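Local coordinates for protein MJ fibrillarin homologue (Methanocaldococcus jannaschii, PDB 1FBN) that probably methylates ribose 2'-hydroxyls of ribosomal and transfer RNA with S-adenosyl-L-methionine, at sites chosen by a guide RNA, at residues 100-106 with 123-129. Residues are numbered along the deposited sequence; the frame is centred on the assembly and turned at random.
Sequences IVYAIEY and NIIPILG
The side chains of Ile104 and Ile127 run alongside each other on one face of a parallel strand pair. CD1 of Ile104 reaches across to CB of Ile127 at 3.6 Å. CG1 of Ile104 stands anti to its carbonyl carbon (chi1 -47°), and a second bend (chi2 -60°) turns CD1 toward the side chain of Ile127. CD1 of Ile127 also meets the Tyr102 ring, with 3.9 Å to CD1 of Tyr102. That approach is oblique. Ile125 flanks Tyr102, and its CD1 lies 4.0 Å from CE1 of the ring. The same methyl touches Ile100, with 3.5 Å between CD1 of Ile125 and CG2 of Ile100. CG2 of Ile100 in turn sits over one face of the ring, offset toward the rim. Cutting Ile104 back to an alanine is likely to open a gap beside CB and CD1 of Ile127 and let that side chain turn more freely.

The other face carries Val101, Ala103 and Ile124, with looser contacts across the pair. Here Ala103 packs on Leu114 of helix 108-117, which connects the two strands in a beta-alpha-beta crossover. Six backbone hydrogen bonds alternate along the pair. The shortest runs from N of Ile125 to O of Val101 (2.7 Å). The last runs from N of Gly129 to O of Glu105 (2.9 Å). Beyond it, O of Gly129 lies near the plane of the Tyr106 ring, at its edge.

Strand 124-128 is the outermost strand at this end of the Rossmann-like methyltransferase sheet. The bonds fix its register, while Ile100, Ile104, Ile125, Ile127 and Tyr102 add apolar contacts on one face. Strand 100-105 leads at its C-terminal end into Glu105 and Tyr106, which are predicted to bind S-adenosyl-L-methionine, so the bonds and apolar contacts probably help to place them.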
loop_
_atom_site.group_PDB
_atom_site.type_symbol
_atom_site.label_atom_id
_atom_site.label_comp_id
_atom_site.label_asym_id
_atom_site.label_seq_id
_atom_site.Cartn_x
_atom_site.Cartn_y
_atom_site.Cartn_z
ATOM N N ILE A 100 9.754 -2.458 8.860
ATOM C CA ILE A 100 10.203 -1.153 8.374
ATOM C C ILE A 100 9.525 -0.779 7.064
ATOM O O ILE A 100 9.228 -1.639 6.238
ATOM C CB ILE A 100 11.742 -1.137 8.135
ATOM C CG1 ILE A 100 12.483 -1.318 9.455
ATOM C CG2 ILE A 100 12.182 0.184 7.519
ATOM C CD1 ILE A 100 13.975 -1.375 9.302
ATOM N N VAL A 101 9.282 0.515 6.888
ATOM C CA VAL A 101 8.670 1.030 5.674
ATOM C C VAL A 101 9.537 2.148 5.098
ATOM O O VAL A 101 9.689 3.205 5.716
ATOM C CB VAL A 101 7.262 1.594 5.933
ATOM C CG1 VAL A 101 6.617 1.988 4.617
ATOM C CG2 VAL A 101 6.412 0.573 6.660
ATOM N N TYR A 102 10.147 1.886 3.946
ATOM C CA TYR A 102 10.973 2.882 3.272
ATOM C C TYR A 102 10.046 3.664 2.354
ATOM O O TYR A 102 9.465 3.099 1.424
ATOM C CB TYR A 102 12.058 2.210 2.431
ATOM C CG TYR A 102 13.004 1.335 3.217
ATOM C CD1 TYR A 102 14.032 1.893 3.977
ATOM C CD2 TYR A 102 12.875 -0.052 3.193
ATOM C CE1 TYR A 102 14.911 1.090 4.691
ATOM C CE2 TYR A 102 13.745 -0.862 3.902
ATOM C CZ TYR A 102 14.762 -0.288 4.650
ATOM O OH TYR A 102 15.616 -1.096 5.367
ATOM N N ALA A 103 9.892 4.954 2.629
ATOM C CA ALA A 103 9.020 5.806 1.830
ATOM C C ALA A 103 9.813 6.676 0.859
ATOM O O ALA A 103 10.493 7.617 1.273
ATOM C CB ALA A 103 8.164 6.672 2.746
ATOM N N ILE A 104 9.706 6.364 -0.430
ATOM C CA ILE A 104 10.412 7.109 -1.472
ATOM C C ILE A 104 9.548 8.248 -2.017
ATOM O O ILE A 104 8.447 8.011 -2.518
ATOM C CB ILE A 104 10.810 6.188 -2.664
ATOM C CG1 ILE A 104 11.460 4.892 -2.160
ATOM C CG2 ILE A 104 11.734 6.928 -3.630
ATOM C CD1 ILE A 104 12.715 5.080 -1.342
ATOM N N GLU A 105 10.048 9.479 -1.906
ATOM C CA GLU A 105 9.340 10.659 -2.410
ATOM C C GLU A 105 10.314 11.572 -3.151
ATOM O O GLU A 105 11.429 11.809 -2.682
ATOM C CB GLU A 105 8.666 11.441 -1.273
ATOM C CG GLU A 105 7.620 10.671 -0.470
ATOM C CD GLU A 105 6.471 10.135 -1.313
ATOM O OE1 GLU A 105 6.256 10.615 -2.446
ATOM O OE2 GLU A 105 5.775 9.215 -0.837
ATOM N N TYR A 106 9.889 12.084 -4.304
ATOM C CA TYR A 106 10.731 12.963 -5.114
ATOM C C TYR A 106 10.704 14.433 -4.688
ATOM O O TYR A 106 11.750 15.076 -4.579
ATOM C CB TYR A 106 10.353 12.845 -6.592
ATOM C CG TYR A 106 11.193 13.712 -7.497
ATOM C CD1 TYR A 106 12.461 13.300 -7.903
ATOM C CD2 TYR A 106 10.743 14.971 -7.909
ATOM C CE1 TYR A 106 13.265 14.118 -8.693
ATOM C CE2 TYR A 106 11.541 15.799 -8.698
ATOM C CZ TYR A 106 12.803 15.365 -9.085
ATOM O OH TYR A 106 13.609 16.178 -9.850
ATOM N N ASN A 123 9.131 3.580 12.449
ATOM C CA ASN A 123 9.446 2.456 11.568
ATOM C C ASN A 123 9.321 2.868 10.097
ATOM O O ASN A 123 9.552 2.066 9.190
ATOM C CB ASN A 123 8.596 1.218 11.884
ATOM C CG ASN A 123 7.113 1.481 11.795
ATOM O OD1 ASN A 123 6.651 2.605 12.004
ATOM N ND2 ASN A 123 6.347 0.431 11.509
ATOM N N ILE A 124 8.949 4.128 9.878
ATOM C CA ILE A 124 8.836 4.687 8.532
ATOM C C ILE A 124 10.126 5.466 8.270
ATOM O O ILE A 124 10.465 6.397 9.005
ATOM C CB ILE A 124 7.633 5.647 8.384
ATOM C CG1 ILE A 124 6.320 4.906 8.632
ATOM C CG2 ILE A 124 7.615 6.240 6.989
ATOM C CD1 ILE A 124 5.088 5.772 8.457
ATOM N N ILE A 125 10.858 5.047 7.243
ATOM C CA ILE A 125 12.122 5.676 6.875
ATOM C C ILE A 125 12.005 6.444 5.560
ATOM O O ILE A 125 11.911 5.850 4.486
ATOM C CB ILE A 125 13.248 4.623 6.798
ATOM C CG1 ILE A 125 13.471 4.025 8.187
ATOM C CG2 ILE A 125 14.536 5.239 6.270
ATOM C CD1 ILE A 125 14.401 2.866 8.191
ATOM N N PRO A 126 11.985 7.785 5.642
ATOM C CA PRO A 126 11.876 8.679 4.490
ATOM C C PRO A 126 13.151 8.703 3.672
ATOM O O PRO A 126 14.251 8.752 4.221
ATOM C CB PRO A 126 11.634 10.035 5.143
ATOM C CG PRO A 126 12.444 9.942 6.393
ATOM C CD PRO A 126 12.087 8.560 6.893
ATOM N N ILE A 127 12.993 8.644 2.355
ATOM C CA ILE A 127 14.121 8.675 1.434
ATOM C C ILE A 127 13.763 9.568 0.252
ATOM O O ILE A 127 12.869 9.240 -0.530
ATOM C CB ILE A 127 14.470 7.262 0.915
ATOM C CG1 ILE A 127 14.865 6.356 2.086
ATOM C CG2 ILE A 127 15.592 7.341 -0.121
ATOM C CD1 ILE A 127 14.987 4.896 1.723
ATOM N N LEU A 128 14.420 10.722 0.158
ATOM C CA LEU A 128 14.172 11.648 -0.943
ATOM C C LEU A 128 14.843 11.045 -2.171
ATOM O O LEU A 128 16.065 10.935 -2.221
ATOM C CB LEU A 128 14.770 13.026 -0.634
ATOM C CG LEU A 128 14.252 14.204 -1.466
ATOM C CD1 LEU A 128 12.844 14.554 -1.031
ATOM C CD2 LEU A 128 15.163 15.410 -1.296
ATOM N N GLY A 129 14.046 10.602 -3.137
ATOM C CA GLY A 129 14.622 10.003 -4.325
ATOM C C GLY A 129 13.669 9.867 -5.488
ATOM O O GLY A 129 12.508 10.270 -5.421
#